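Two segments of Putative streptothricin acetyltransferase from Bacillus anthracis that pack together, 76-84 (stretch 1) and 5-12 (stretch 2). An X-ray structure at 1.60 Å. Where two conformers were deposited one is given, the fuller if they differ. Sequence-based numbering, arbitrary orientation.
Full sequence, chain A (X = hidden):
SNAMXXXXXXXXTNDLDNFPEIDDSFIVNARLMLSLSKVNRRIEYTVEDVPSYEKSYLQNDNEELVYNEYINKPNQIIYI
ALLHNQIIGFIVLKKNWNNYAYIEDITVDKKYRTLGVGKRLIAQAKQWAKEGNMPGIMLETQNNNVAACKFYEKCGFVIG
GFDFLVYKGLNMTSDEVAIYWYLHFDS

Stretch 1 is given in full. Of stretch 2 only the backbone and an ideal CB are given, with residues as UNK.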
# COMPACT_ATOMS: atom_id res chain seq x y z
N GLN A 76 -12.25 11.77 5.50
CA GLN A 76 -11.46 11.23 6.60
C GLN A 76 -12.09 11.75 7.89
O GLN A 76 -12.79 12.76 7.88
CB GLN A 76 -9.95 11.47 6.44
CG GLN A 76 -9.42 12.85 6.62
CD GLN A 76 -7.90 12.91 6.38
OE1 GLN A 76 -7.32 12.04 5.72
NE2 GLN A 76 -7.26 13.94 6.92
N ILE A 77 -11.90 11.01 8.97
CA ILE A 77 -12.51 11.36 10.23
C ILE A 77 -11.86 10.62 11.37
O ILE A 77 -11.19 9.62 11.15
CB ILE A 77 -14.02 10.91 10.18
CG1 ILE A 77 -14.88 11.47 11.31
CG2 ILE A 77 -14.15 9.38 10.15
CD1 ILE A 77 -16.42 11.27 11.01
N ILE A 78 -12.04 11.16 12.58
CA ILE A 78 -11.61 10.50 13.81
C ILE A 78 -12.82 10.36 14.74
O ILE A 78 -13.62 11.30 14.89
CB ILE A 78 -10.47 11.23 14.55
CG1 ILE A 78 -9.20 11.09 13.73
CG2 ILE A 78 -10.26 10.66 15.95
CD1 ILE A 78 -7.98 11.87 14.26
N TYR A 79 -12.99 9.16 15.30
CA TYR A 79 -14.02 8.96 16.31
C TYR A 79 -13.29 8.71 17.61
O TYR A 79 -12.28 8.00 17.62
CB TYR A 79 -14.95 7.80 16.02
CG TYR A 79 -15.89 8.04 14.88
CD1 TYR A 79 -17.06 8.75 15.06
CD2 TYR A 79 -15.62 7.53 13.63
CE1 TYR A 79 -17.93 8.99 14.01
CE2 TYR A 79 -16.50 7.74 12.58
CZ TYR A 79 -17.64 8.46 12.77
OH TYR A 79 -18.52 8.67 11.72
N ILE A 80 -13.78 9.30 18.69
CA ILE A 80 -13.21 9.11 20.01
C ILE A 80 -14.17 8.33 20.91
O ILE A 80 -15.38 8.42 20.77
CB ILE A 80 -12.83 10.45 20.73
CG1 ILE A 80 -14.01 11.45 20.77
CG2 ILE A 80 -11.63 11.09 20.03
CD1 ILE A 80 -13.75 12.77 21.54
N ALA A 81 -13.60 7.56 21.83
CA ALA A 81 -14.34 6.81 22.81
C ALA A 81 -14.22 7.56 24.14
O ALA A 81 -13.10 7.76 24.65
CB ALA A 81 -13.76 5.40 22.96
N LEU A 82 -15.35 7.93 24.73
CA LEU A 82 -15.40 8.65 25.99
C LEU A 82 -16.02 7.81 27.09
O LEU A 82 -17.12 7.28 26.92
CB LEU A 82 -16.26 9.92 25.81
CG LEU A 82 -15.60 10.99 24.94
CD1 LEU A 82 -16.66 11.87 24.28
CD2 LEU A 82 -14.63 11.79 25.79
N LEU A 83 -15.34 7.76 28.22
CA LEU A 83 -15.81 7.04 29.40
C LEU A 83 -15.45 7.92 30.60
O LEU A 83 -14.32 8.38 30.70
CB LEU A 83 -15.13 5.68 29.54
CG LEU A 83 -15.80 4.84 30.63
CD1 LEU A 83 -17.23 4.49 30.24
CD2 LEU A 83 -15.02 3.58 30.92
N HIS A 84 -16.39 8.10 31.52
CA HIS A 84 -16.20 8.95 32.72
C HIS A 84 -15.43 10.24 32.46
O HIS A 84 -14.43 10.52 33.12
CB HIS A 84 -15.64 8.19 33.95
CG HIS A 84 -14.35 7.45 33.71
ND1 HIS A 84 -13.12 8.07 33.65
CD2 HIS A 84 -14.10 6.12 33.60
CE1 HIS A 84 -12.18 7.16 33.47
NE2 HIS A 84 -12.75 5.97 33.45
N UNK A 5 -22.69 5.27 30.48
CA UNK A 5 -21.84 4.31 29.72
C UNK A 5 -20.99 5.01 28.66
O UNK A 5 -21.07 6.21 28.45
CB UNK A 5 -22.71 3.25 29.05
N UNK A 6 -20.18 4.20 27.99
CA UNK A 6 -19.28 4.63 26.93
C UNK A 6 -19.99 5.39 25.80
O UNK A 6 -21.07 5.01 25.37
CB UNK A 6 -18.56 3.41 26.35
N UNK A 7 -19.35 6.45 25.30
CA UNK A 7 -19.86 7.23 24.17
C UNK A 7 -18.82 7.27 23.07
O UNK A 7 -17.66 7.54 23.35
CB UNK A 7 -20.23 8.65 24.60
N UNK A 8 -19.23 7.00 21.83
CA UNK A 8 -18.36 7.09 20.67
C UNK A 8 -18.91 8.25 19.83
O UNK A 8 -20.11 8.26 19.45
CB UNK A 8 -18.31 5.78 19.89
N UNK A 9 -18.08 9.25 19.56
CA UNK A 9 -18.54 10.37 18.71
C UNK A 9 -17.39 10.97 17.92
O UNK A 9 -16.24 10.75 18.22
CB UNK A 9 -19.20 11.46 19.56
N UNK A 10 -17.74 11.73 16.89
CA UNK A 10 -16.76 12.38 16.03
C UNK A 10 -15.95 13.42 16.80
O UNK A 10 -16.50 14.22 17.61
CB UNK A 10 -17.46 13.03 14.83
N UNK A 11 -14.65 13.42 16.53
CA UNK A 11 -13.71 14.37 17.13
C UNK A 11 -14.08 15.79 16.70
O UNK A 11 -14.44 16.04 15.55
CB UNK A 11 -12.27 14.04 16.73
N UNK A 12 -13.95 16.73 17.65
CA UNK A 12 -14.24 18.16 17.44
C UNK A 12 -13.00 18.97 17.76
O UNK A 12 -12.16 18.56 18.54
CB UNK A 12 -15.42 18.62 18.30

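Stretch 2 runs antiparallel to strand 76-83. In its own strand, 7-10, side chains alternate between the two faces of the sheet, as in any extended strand. One face carries Tyr79 and Ala81, the other Ile80 and Leu82.

Position 5 lies at the far end of the contact. Its CA-to-CB bond points away, and its ideal CB has nothing of stretch 1 within 5.5 Å. Almost any residue would suit, small or polar ones included. It is Ser5. A water donates to Leu82 O at 2.9 Å and makes a weak bond to Ser5 O at 3.3 Å.

Position 6 points sideways. Its ideal CB is 4.2 Å from Leu83 CD1, and Ala81 offers only a methyl nearby. A longer apolar chain such as Leu or Met could reach both. The residue is Leu6. Its CD1 lies 4.2 Å from Ala81 CB and 4.2 Å from Leu83 CB.

Position 7 pairs with Leu82, and the backbones hydrogen-bond both ways: N of position 7 to Leu82 O at 2.9 Å, Leu82 N to O of position 7 at 2.7 Å. Proline would lose the first bond. The CB is on the Leu82 face, so an apolar or beta-branched residue, or a long chain with an aliphatic stem, is reasonable. Leu7 is found, with CD2 4.0 Å from Leu82 CD1.

Position 8 pairs with Ala81 and shares its face. The small Ala81 side chain leaves room beside it, and Tyr79 CB is further along. Ile, Val or Leu would suit. Ile8 uses both sites: CD1 reaches Ala81 CB at 3.4 Å, and CG2 lies 4.0 Å from Tyr79 CB.

Position 9 pairs with Ile80. Its N donates to Ile80 O at 3.1 Å and its O accepts from Ile80 N at 2.9 Å. The CB lies on the face of Ile80 and Leu82, which offers carbon but no charge. An apolar residue would suit, as would a long chain with a polar end. The residue is Arg9. Ile80 CD1 sits over one face of its guanidinium, 3.8 Å from NH1, and Leu82 CD1 is 3.8 Å from NE. NH1 also donates to the backbone O of position 10 at 3.0 Å.

Position 10 pairs with Tyr79. Its ideal CB is 4.2 Å from Tyr79 CE1 and 4.3 Å from Ile77 CD1. Apolar residues or long chains with methylenes could pack here. It is Glu10, extended, with CB 4.1 Å from Tyr79 CE1 and CD 3.6 Å from Ile77 CD1.

Position 11 donates its N to Ile78 O at 2.9 Å. Its CB points sideways, near Ile78 and Ile80 CG2. Leu, Ile, Val or Met would suit. Leu11 places CB 4.0 Å from Ile78 CB and CD1 3.8 Å from Ile80 CG2.

Position 12 points away, with nothing of stretch 1 within 5.5 Å of its ideal CB, so polar residues are acceptable. It is Glu12. Its OE2 is 3.5 Å from Arg9 NH1, a salt bridge by charge alone.

Stretch 2 5-12: SLLIRELE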
# COMPACT_ATOMS: atom_id res chain seq x y z
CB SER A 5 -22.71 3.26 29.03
OG SER A 5 -23.49 2.53 29.96
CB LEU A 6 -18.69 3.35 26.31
CG LEU A 6 -17.62 3.49 25.25
CD1 LEU A 6 -16.35 3.90 25.94
CD2 LEU A 6 -17.46 2.15 24.51
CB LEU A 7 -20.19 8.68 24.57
CG LEU A 7 -20.49 9.62 23.37
CD1 LEU A 7 -21.74 9.19 22.63
CD2 LEU A 7 -20.58 11.09 23.78
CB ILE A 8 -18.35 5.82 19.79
CG1 ILE A 8 -17.89 4.58 20.57
CG2 ILE A 8 -17.51 6.08 18.55
CD1 ILE A 8 -16.50 4.63 21.07
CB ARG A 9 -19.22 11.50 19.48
CG ARG A 9 -18.36 12.25 20.50
CD ARG A 9 -19.01 13.61 20.85
NE ARG A 9 -18.26 14.30 21.88
CZ ARG A 9 -17.14 14.99 21.66
NH1 ARG A 9 -16.58 15.04 20.47
NH2 ARG A 9 -16.53 15.59 22.68
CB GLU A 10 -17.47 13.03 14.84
CG GLU A 10 -16.56 13.71 13.83
CD GLU A 10 -17.35 14.29 12.64
OE1 GLU A 10 -18.57 14.09 12.58
OE2 GLU A 10 -16.72 14.90 11.76
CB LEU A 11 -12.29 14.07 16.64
CG LEU A 11 -11.18 14.95 17.22
CD1 LEU A 11 -10.98 14.62 18.66
CD2 LEU A 11 -9.90 14.70 16.45
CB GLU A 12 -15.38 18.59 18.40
CG GLU A 12 -16.71 17.86 18.16
CD GLU A 12 -17.76 18.09 19.25
OE1 GLU A 12 -17.55 18.89 20.20
OE2 GLU A 12 -18.82 17.42 19.15
O HOH W 1 -19.10 8.89 28.37
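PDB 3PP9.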